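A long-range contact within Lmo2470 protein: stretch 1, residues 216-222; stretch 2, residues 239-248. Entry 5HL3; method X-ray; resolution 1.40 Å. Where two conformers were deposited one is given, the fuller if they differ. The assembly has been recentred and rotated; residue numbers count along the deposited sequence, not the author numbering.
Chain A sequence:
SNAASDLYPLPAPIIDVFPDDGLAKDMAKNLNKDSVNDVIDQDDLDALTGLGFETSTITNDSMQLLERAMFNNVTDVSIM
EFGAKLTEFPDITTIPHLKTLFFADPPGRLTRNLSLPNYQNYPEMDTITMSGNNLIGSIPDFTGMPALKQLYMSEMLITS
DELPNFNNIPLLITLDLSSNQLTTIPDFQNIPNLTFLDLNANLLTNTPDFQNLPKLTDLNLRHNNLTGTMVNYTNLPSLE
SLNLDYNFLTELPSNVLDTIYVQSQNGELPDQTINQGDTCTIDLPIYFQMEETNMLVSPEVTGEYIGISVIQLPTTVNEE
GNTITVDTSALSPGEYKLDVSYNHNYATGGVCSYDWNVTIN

Stretch 1, residues 216-222: LTDLNLR
Stretch 2 (239-248) LESLNLDYNF

Strands 218-220 and 241-243 run parallel: their N-to-C directions differ by 2°, their axes approach to 4.8 Å, and Asp218, Leu219 and Asn220 pair with Ser241, Leu242 and Asn243 at CA-CA 4.9, 5.0 and 4.7 Å. Leu239 (chi1 t, chi2 p) opens stretch 2, its CD1 4.2 Å from Leu219 CB. Glu240 (phi/psi -117/-34, chi1 m) leaves the extended conformation, so that Glu240 N (2.8 Å) and Ser241 N (3.0 Å) both donate to Thr217 O. A water bridges the like-charged carboxylates, donating to Asp218 OD1 and Glu240 OE1, each at 2.7 Å. The ladder continues with Leu219 N to Ser241 O (2.9 Å, 174°), Asn243 N to Leu219 O (3.0 Å) and Leu221 N to Asn243 O (2.8 Å). On the face of Leu219 and Leu242, Leu242 (t, p) brings CD1 to 3.8 Å from Leu219 CD2; Leu221, beyond the strand end, adds CD1 at 4.1 Å from Leu242 CD1. Asn243 (chi1 t) points OD1 forward along the chain to accept from Asp245 N at 2.9 Å, as Asn220 OD1 does from Arg222 N at 3.0 Å. Leu244 (m, t) sets CD2 3.9 Å from Leu221 CD1. Asp245 OD2 forms a salt bridge with extended Arg222 through a weak hydrogen bond from NE, 3.4 Å. Tyr246 (phi/psi 58/48, chi1 m) places CD2 over one guanidinium face, its CE2 3.5 Å from Arg222 NH2. Asn247 ND2 donates to Leu221 O (2.9 Å) and Leu244 O (3.1 Å).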

# COMPACT_ATOMS: atom_id res chain seq x y z
N LEU A 216 -4.11 16.13 0.35
CA LEU A 216 -3.29 15.00 -0.13
C LEU A 216 -2.10 15.50 -0.94
O LEU A 216 -2.26 16.21 -1.93
CB LEU A 216 -4.16 14.09 -1.01
CG LEU A 216 -3.51 12.76 -1.40
CD1 LEU A 216 -3.39 11.85 -0.21
CD2 LEU A 216 -4.33 12.09 -2.49
N THR A 217 -0.89 15.11 -0.52
CA THR A 217 0.34 15.50 -1.23
C THR A 217 0.97 14.34 -1.99
O THR A 217 1.59 14.56 -3.01
CB THR A 217 1.41 16.11 -0.27
OG1 THR A 217 1.84 15.14 0.69
CG2 THR A 217 0.86 17.37 0.40
N ASP A 218 0.83 13.13 -1.47
CA ASP A 218 1.51 11.96 -2.05
C ASP A 218 0.52 10.82 -2.26
O ASP A 218 -0.07 10.33 -1.30
CB ASP A 218 2.63 11.49 -1.12
CG ASP A 218 3.73 12.50 -0.98
OD1 ASP A 218 3.52 13.59 -0.42
OD2 ASP A 218 4.84 12.23 -1.44
N LEU A 219 0.36 10.42 -3.51
CA LEU A 219 -0.56 9.35 -3.90
C LEU A 219 0.27 8.35 -4.69
O LEU A 219 0.70 8.65 -5.80
CB LEU A 219 -1.73 9.91 -4.71
CG LEU A 219 -2.76 8.92 -5.24
CD1 LEU A 219 -3.31 8.04 -4.13
CD2 LEU A 219 -3.89 9.64 -5.92
N ASN A 220 0.43 7.14 -4.16
CA ASN A 220 1.27 6.13 -4.81
C ASN A 220 0.39 5.04 -5.39
O ASN A 220 -0.24 4.30 -4.66
CB ASN A 220 2.28 5.55 -3.80
CG ASN A 220 3.29 4.66 -4.47
OD1 ASN A 220 3.11 4.25 -5.62
ND2 ASN A 220 4.34 4.33 -3.77
N LEU A 221 0.34 4.98 -6.73
CA LEU A 221 -0.43 3.97 -7.46
C LEU A 221 0.45 3.04 -8.26
O LEU A 221 -0.01 2.38 -9.19
CB LEU A 221 -1.48 4.63 -8.37
CG LEU A 221 -2.47 5.61 -7.73
CD1 LEU A 221 -3.41 6.22 -8.74
CD2 LEU A 221 -3.24 5.04 -6.59
N ARG A 222 1.74 2.97 -7.92
CA ARG A 222 2.67 2.12 -8.66
C ARG A 222 2.21 0.67 -8.64
O ARG A 222 1.67 0.19 -7.65
CB ARG A 222 4.06 2.24 -8.03
CG ARG A 222 5.18 1.44 -8.67
CD ARG A 222 6.52 1.87 -8.07
NE ARG A 222 7.68 1.43 -8.86
CZ ARG A 222 8.36 0.32 -8.62
NH1 ARG A 222 7.96 -0.47 -7.63
NH2 ARG A 222 9.41 -0.02 -9.35
N LEU A 239 -1.58 18.19 -4.29
CA LEU A 239 -0.81 17.07 -4.83
C LEU A 239 0.60 17.50 -5.28
O LEU A 239 0.75 18.48 -6.02
CB LEU A 239 -1.54 16.44 -5.99
CG LEU A 239 -1.02 15.08 -6.48
CD1 LEU A 239 -1.16 13.99 -5.43
CD2 LEU A 239 -1.77 14.73 -7.77
N GLU A 240 1.58 16.74 -4.82
CA GLU A 240 3.00 16.94 -5.19
C GLU A 240 3.57 15.74 -5.94
O GLU A 240 4.43 15.92 -6.82
CB GLU A 240 3.86 17.21 -3.95
CG GLU A 240 3.50 18.48 -3.17
CD GLU A 240 4.22 18.64 -1.82
OE1 GLU A 240 5.05 17.78 -1.41
OE2 GLU A 240 3.99 19.68 -1.16
N SER A 241 3.14 14.53 -5.59
CA SER A 241 3.68 13.33 -6.22
C SER A 241 2.57 12.33 -6.48
O SER A 241 1.86 11.93 -5.55
CB SER A 241 4.75 12.66 -5.37
OG SER A 241 5.25 11.49 -6.02
N LEU A 242 2.43 11.92 -7.73
CA LEU A 242 1.50 10.87 -8.14
C LEU A 242 2.33 9.81 -8.84
O LEU A 242 2.79 10.01 -9.97
CB LEU A 242 0.42 11.43 -9.07
CG LEU A 242 -0.55 10.44 -9.72
CD1 LEU A 242 -1.31 9.70 -8.65
CD2 LEU A 242 -1.53 11.16 -10.62
N ASN A 243 2.50 8.67 -8.20
CA ASN A 243 3.34 7.61 -8.77
C ASN A 243 2.47 6.67 -9.58
O ASN A 243 1.62 6.01 -9.03
CB ASN A 243 4.10 6.87 -7.66
CG ASN A 243 5.20 5.98 -8.21
OD1 ASN A 243 5.12 5.47 -9.34
ND2 ASN A 243 6.23 5.79 -7.44
N LEU A 244 2.70 6.65 -10.90
CA LEU A 244 1.94 5.79 -11.82
C LEU A 244 2.87 4.75 -12.45
O LEU A 244 2.49 4.10 -13.44
CB LEU A 244 1.27 6.63 -12.92
CG LEU A 244 0.31 7.70 -12.40
CD1 LEU A 244 -0.30 8.53 -13.54
CD2 LEU A 244 -0.80 7.12 -11.54
N ASP A 245 4.04 4.54 -11.89
CA ASP A 245 5.01 3.63 -12.51
C ASP A 245 4.43 2.22 -12.60
O ASP A 245 3.66 1.78 -11.76
CB ASP A 245 6.30 3.60 -11.66
CG ASP A 245 7.55 3.34 -12.45
OD1 ASP A 245 7.64 3.81 -13.58
OD2 ASP A 245 8.50 2.78 -11.86
N TYR A 246 4.80 1.49 -13.65
CA TYR A 246 4.38 0.10 -13.78
C TYR A 246 2.85 -0.08 -13.79
O TYR A 246 2.27 -0.95 -13.14
CB TYR A 246 5.10 -0.83 -12.79
CG TYR A 246 6.54 -1.08 -13.14
CD1 TYR A 246 6.86 -1.88 -14.23
CD2 TYR A 246 7.57 -0.51 -12.41
CE1 TYR A 246 8.18 -2.13 -14.59
CE2 TYR A 246 8.91 -0.76 -12.77
CZ TYR A 246 9.19 -1.55 -13.84
OH TYR A 246 10.51 -1.81 -14.19
N ASN A 247 2.20 0.74 -14.61
CA ASN A 247 0.79 0.57 -14.97
C ASN A 247 0.71 0.41 -16.49
O ASN A 247 1.74 0.11 -17.12
CB ASN A 247 -0.07 1.70 -14.39
CG ASN A 247 -0.32 1.51 -12.91
OD1 ASN A 247 -1.21 0.77 -12.52
ND2 ASN A 247 0.45 2.19 -12.08
N PHE A 248 -0.49 0.53 -17.05
CA PHE A 248 -0.76 0.20 -18.47
C PHE A 248 -1.46 1.34 -19.16
O PHE A 248 -2.32 1.13 -20.04
CB PHE A 248 -1.58 -1.12 -18.50
CG PHE A 248 -0.90 -2.22 -17.74
CD1 PHE A 248 0.03 -3.03 -18.36
CD2 PHE A 248 -1.08 -2.34 -16.36
CE1 PHE A 248 0.74 -3.98 -17.64
CE2 PHE A 248 -0.36 -3.28 -15.64
CZ PHE A 248 0.56 -4.09 -16.28
O HOH W 1 5.60 15.14 -1.06
O HOH W 2 3.79 9.25 -4.90